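Local coordinates for tryptophanyl-tRNA synthetase (Mycoplasma pneumoniae, PDB 2YY5), which catalyses the ATP-dependent attachment of tryptophan to tRNA(Trp), working as a homodimeric class I aminoacyl-tRNA synthetase, at the interface of chains A and B. Residues are numbered along the deposited sequence; one frame, centred on the assembly and turned at random. Chains: chain A/B, Tryptophanyl-tRNA synthetase.

Contact 1: the interface of chains A and B. Residues chain A 62, 82, 85, 315, 318-319; chain B 343-345, 347.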
# COMPACT_ATOMS: atom_id res chain seq x y z
N PHE A 62 -13.83 18.68 1.03
CA PHE A 62 -14.49 19.71 1.82
C PHE A 62 -15.99 19.73 1.57
O PHE A 62 -16.78 19.78 2.52
CB PHE A 62 -13.86 21.08 1.50
CG PHE A 62 -14.70 22.26 1.92
CD1 PHE A 62 -15.36 23.03 0.96
CD2 PHE A 62 -14.81 22.62 3.26
CE1 PHE A 62 -16.12 24.15 1.33
CE2 PHE A 62 -15.56 23.73 3.65
CZ PHE A 62 -16.22 24.50 2.68
N LEU A 82 -11.55 12.03 7.52
CA LEU A 82 -10.93 11.92 6.19
C LEU A 82 -9.86 10.83 6.30
O LEU A 82 -8.92 10.97 7.09
CB LEU A 82 -10.25 13.25 5.85
CG LEU A 82 -9.46 13.42 4.54
CD1 LEU A 82 -10.39 13.38 3.33
CD2 LEU A 82 -8.70 14.74 4.60
N ASP A 85 -6.03 11.41 6.62
CA ASP A 85 -5.54 11.93 7.90
C ASP A 85 -4.99 10.83 8.79
O ASP A 85 -4.34 11.12 9.79
CB ASP A 85 -6.66 12.65 8.65
CG ASP A 85 -6.73 14.13 8.33
OD1 ASP A 85 -7.74 14.77 8.72
OD2 ASP A 85 -5.78 14.67 7.70
N PHE A 315 -13.47 21.67 9.17
CA PHE A 315 -12.13 21.38 9.68
C PHE A 315 -12.16 20.83 11.09
O PHE A 315 -11.51 19.83 11.38
CB PHE A 315 -11.26 22.64 9.64
CG PHE A 315 -9.92 22.46 10.29
CD1 PHE A 315 -9.67 22.95 11.57
CD2 PHE A 315 -8.90 21.77 9.63
CE1 PHE A 315 -8.44 22.77 12.18
CE2 PHE A 315 -7.65 21.58 10.24
CZ PHE A 315 -7.43 22.08 11.52
N LEU A 318 -13.51 17.33 11.20
CA LEU A 318 -12.50 16.39 10.74
C LEU A 318 -11.40 16.20 11.78
O LEU A 318 -10.85 15.09 11.92
CB LEU A 318 -11.90 16.88 9.42
CG LEU A 318 -12.84 16.80 8.22
CD1 LEU A 318 -12.14 17.29 6.98
CD2 LEU A 318 -13.30 15.35 8.04
N GLN A 319 -11.08 17.25 12.51
CA GLN A 319 -10.04 17.15 13.52
C GLN A 319 -10.47 16.22 14.64
O GLN A 319 -9.69 15.38 15.09
CB GLN A 319 -9.68 18.53 14.08
CG GLN A 319 -8.90 19.42 13.12
CD GLN A 319 -7.88 18.63 12.30
OE1 GLN A 319 -8.18 18.19 11.19
NE2 GLN A 319 -6.69 18.44 12.86
N GLY B 343 -5.08 15.09 3.27
CA GLY B 343 -5.11 15.59 4.64
C GLY B 343 -6.12 16.70 4.86
O GLY B 343 -6.53 17.37 3.92
N SER B 344 -6.50 16.92 6.12
CA SER B 344 -7.49 17.94 6.44
C SER B 344 -6.90 19.28 6.83
O SER B 344 -7.61 20.28 6.87
CB SER B 344 -8.40 17.44 7.56
OG SER B 344 -7.66 17.21 8.74
N GLN B 345 -5.61 19.35 7.14
CA GLN B 345 -5.04 20.64 7.50
C GLN B 345 -4.74 21.44 6.23
O GLN B 345 -3.96 22.38 6.25
CB GLN B 345 -3.79 20.48 8.38
CG GLN B 345 -2.57 19.78 7.77
CD GLN B 345 -1.45 19.58 8.81
OE1 GLN B 345 -1.57 18.76 9.72
NE2 GLN B 345 -0.38 20.36 8.68
N ILE B 347 -7.49 22.51 4.58
CA ILE B 347 -8.66 23.42 4.53
C ILE B 347 -8.69 24.35 5.72
O ILE B 347 -9.33 24.05 6.73
CB ILE B 347 -10.01 22.71 4.73
CG1 ILE B 347 -9.79 21.21 4.42
CG2 ILE B 347 -11.00 23.32 3.78
CD1 ILE B 347 -10.22 20.29 5.46

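Contact 2: the interface of chains A and B. Residues chain A 94-95, 97-98; chain B 45-46, 48-49, 129, 131.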
# COMPACT_ATOMS: atom_id res chain seq x y z
N TYR A 94 -1.91 -2.09 3.39
CA TYR A 94 -0.71 -2.72 2.86
C TYR A 94 -0.71 -4.17 3.31
O TYR A 94 -0.34 -5.07 2.55
CB TYR A 94 0.56 -2.01 3.38
CG TYR A 94 1.82 -2.64 2.84
CD1 TYR A 94 2.52 -3.61 3.57
CD2 TYR A 94 2.27 -2.32 1.55
CE1 TYR A 94 3.65 -4.26 3.01
CE2 TYR A 94 3.38 -2.95 1.00
CZ TYR A 94 4.06 -3.92 1.73
OH TYR A 94 5.15 -4.53 1.14
N LEU A 95 -1.11 -4.40 4.55
CA LEU A 95 -1.16 -5.76 5.08
C LEU A 95 -2.21 -6.59 4.34
O LEU A 95 -1.96 -7.75 4.03
CB LEU A 95 -1.46 -5.74 6.58
CG LEU A 95 -0.47 -4.97 7.47
CD1 LEU A 95 -0.79 -5.25 8.94
CD2 LEU A 95 0.94 -5.38 7.15
N MET A 97 -3.21 -6.06 1.35
CA MET A 97 -2.67 -6.24 0.01
C MET A 97 -1.67 -7.38 -0.10
O MET A 97 -1.80 -8.24 -0.98
CB MET A 97 -2.02 -4.93 -0.49
CG MET A 97 -1.33 -5.07 -1.85
SD MET A 97 -0.91 -3.51 -2.66
CE MET A 97 0.46 -2.90 -1.58
N VAL A 98 -0.68 -7.42 0.79
CA VAL A 98 0.31 -8.49 0.69
C VAL A 98 -0.27 -9.86 1.02
O VAL A 98 0.33 -10.88 0.72
CB VAL A 98 1.55 -8.21 1.59
CG1 VAL A 98 2.26 -6.93 1.10
CG2 VAL A 98 1.14 -8.11 3.03
N LEU B 45 8.84 -4.72 5.42
CA LEU B 45 7.58 -4.57 4.69
C LEU B 45 7.75 -5.24 3.32
O LEU B 45 6.77 -5.57 2.66
CB LEU B 45 7.23 -3.08 4.53
CG LEU B 45 6.89 -2.36 5.84
CD1 LEU B 45 6.59 -0.91 5.55
CD2 LEU B 45 5.70 -3.02 6.53
N HIS B 46 9.01 -5.45 2.93
CA HIS B 46 9.34 -6.10 1.67
C HIS B 46 9.40 -7.60 1.88
O HIS B 46 9.18 -8.38 0.96
CB HIS B 46 10.69 -5.59 1.15
CG HIS B 46 10.61 -4.22 0.56
ND1 HIS B 46 10.18 -4.00 -0.73
CD2 HIS B 46 10.84 -3.00 1.09
CE1 HIS B 46 10.14 -2.70 -0.96
NE2 HIS B 46 10.53 -2.07 0.13
N ILE B 48 7.42 -9.43 3.97
CA ILE B 48 6.08 -10.00 4.03
C ILE B 48 5.33 -9.95 2.70
O ILE B 48 4.11 -10.08 2.68
CB ILE B 48 5.22 -9.32 5.10
CG1 ILE B 48 4.98 -7.85 4.75
CG2 ILE B 48 5.88 -9.42 6.46
CD1 ILE B 48 3.91 -7.21 5.60
N THR B 49 6.04 -9.74 1.59
CA THR B 49 5.36 -9.71 0.30
C THR B 49 5.17 -11.15 -0.18
O THR B 49 4.52 -11.40 -1.19
CB THR B 49 6.13 -8.88 -0.78
OG1 THR B 49 7.50 -9.30 -0.85
CG2 THR B 49 6.06 -7.40 -0.44
N PRO B 129 1.28 -13.51 -5.03
CA PRO B 129 0.87 -12.53 -4.01
C PRO B 129 1.05 -11.13 -4.61
O PRO B 129 2.05 -10.84 -5.26
CB PRO B 129 1.83 -12.82 -2.84
CG PRO B 129 2.94 -13.68 -3.45
CD PRO B 129 2.24 -14.48 -4.49
N GLY B 131 1.88 -8.41 -3.44
CA GLY B 131 3.05 -7.69 -2.98
C GLY B 131 4.26 -7.88 -3.87
O GLY B 131 5.17 -7.05 -3.88

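Contact 1: the interface of chains A and B
B:Ser344 inserts its short side chain between A:Asp85, A:Gln319 and A:Leu318. Its CB lies 3.8 Å from the methyl CD1 of A:Leu318. One atom further, the hydroxyl OG stands between the backbone N and the carbonyl carbon (chi1 63°). There it meets two acceptors of chain A, and its one hydrogen can serve only one of them fully at a time, unless shared. The carboxylate oxygen OD1 of A:Asp85 offers its syn lone pair; the pair is modelled very short, so its exact length is doubtful. The amide oxygen OE1 of A:Gln319 lies 2.7 Å from OG, which sits in the carbonyl plane. The backbone N of B:Ser344 bonds to OD2 of A:Asp85 at 2.8 Å, from the syn side but 26° out of the carboxylate plane. The carboxylate thus meets the amide through OD2 and, less certainly, the hydroxyl through OD1. The A:Gln319 chain is bent at chi2 (-38°), which turns its amide toward OG; its CG rests over a face of the A:Phe315 ring, near the rim. The edge of that ring meets the carbonyl O of B:Ser344, in plane, with CD2 at 3.4 Å. The CD2 methyl of A:Leu82 packs against B:Gly343, 3.7 Å from its CA. B:Ile347 reaches A:Leu318 and A:Phe62 with its methyls, but it is poorly ordered. The site docks the C-terminal tail of one subunit onto its partner and so fastens the homodimer.

Contact 2: the interface of chains A and B
A:Tyr94 reaches across from helix 87-99 and donates a hydrogen bond to the backbone carbonyl of B:Leu45. The phenol OH lies 2.5 Å from B:Leu45 O. It approaches from above the carbonyl plane, 41° out of it, and not on a lone pair. The methyl CG2 of B:Thr49 comes up beside the same phenol oxygen, with CG2 to OH at 3.4 Å. Next to the hydroxyl-bearing carbon, CE1 of A:Tyr94 packs on the side chain of B:Ile48, 3.9 Å from its CD1. The CB of B:Leu45 lies 4.1 Å from the same ring atom, CE1 of A:Tyr94.

That CD1 methyl of B:Ile48 is shared by several groups of chain A. The CD2 branch of A:Leu95 meets B:Ile48 CD1 at 3.8 Å. The CG2 branch of A:Val98 touches the same methyl at 3.9 Å. A:Val98 also packs on the backbone: its CB sits 3.4 Å from the carbonyl O of B:Ile48. Its other branch, CG1, points toward B:Thr49 CG2 and the start of helix 131-144 at B:Gly131. B:Pro129 borders A:Val98 more loosely.

The next shell sets these groups in place. A:Tyr94 holds CG anti to its backbone N (chi1 -180°), which carries the ring away from its helix toward chain B. A:Tyr94, A:Leu95 and A:Val98 are spaced so that they present neighbouring side chains from one helix. On the other side, B:Thr49 turns its hydroxyl back into its own chain. OG1 donates to the carbonyl O of B:His46 at 2.6 Å, which ties the turn after helix 44-47 and leaves CG2 to face chain A.

The site seats helix 87-99 of one subunit against the 44-49 segment and the start of helix 131-144 of the other, as part of the homodimer interface.

The C-alpha centres of contact 1 and contact 2 are about 28 Å apart, and the two share no residues. They are nevertheless close in sequence on chain A. The 3-10 helix 83-85 of contact 1 comes just before helix 87-99, which supplies chain A's part of contact 2. Two-fold symmetry repeats each contact with the chains exchanged, so the subunits are joined at well-separated places. Contact 1 uses a C-terminal tail, whereas contact 2 joins core segments. Helix 131-144 includes the predicted tryptophan-binding Asp142, so contact 2 may couple the dimer interface to the active site.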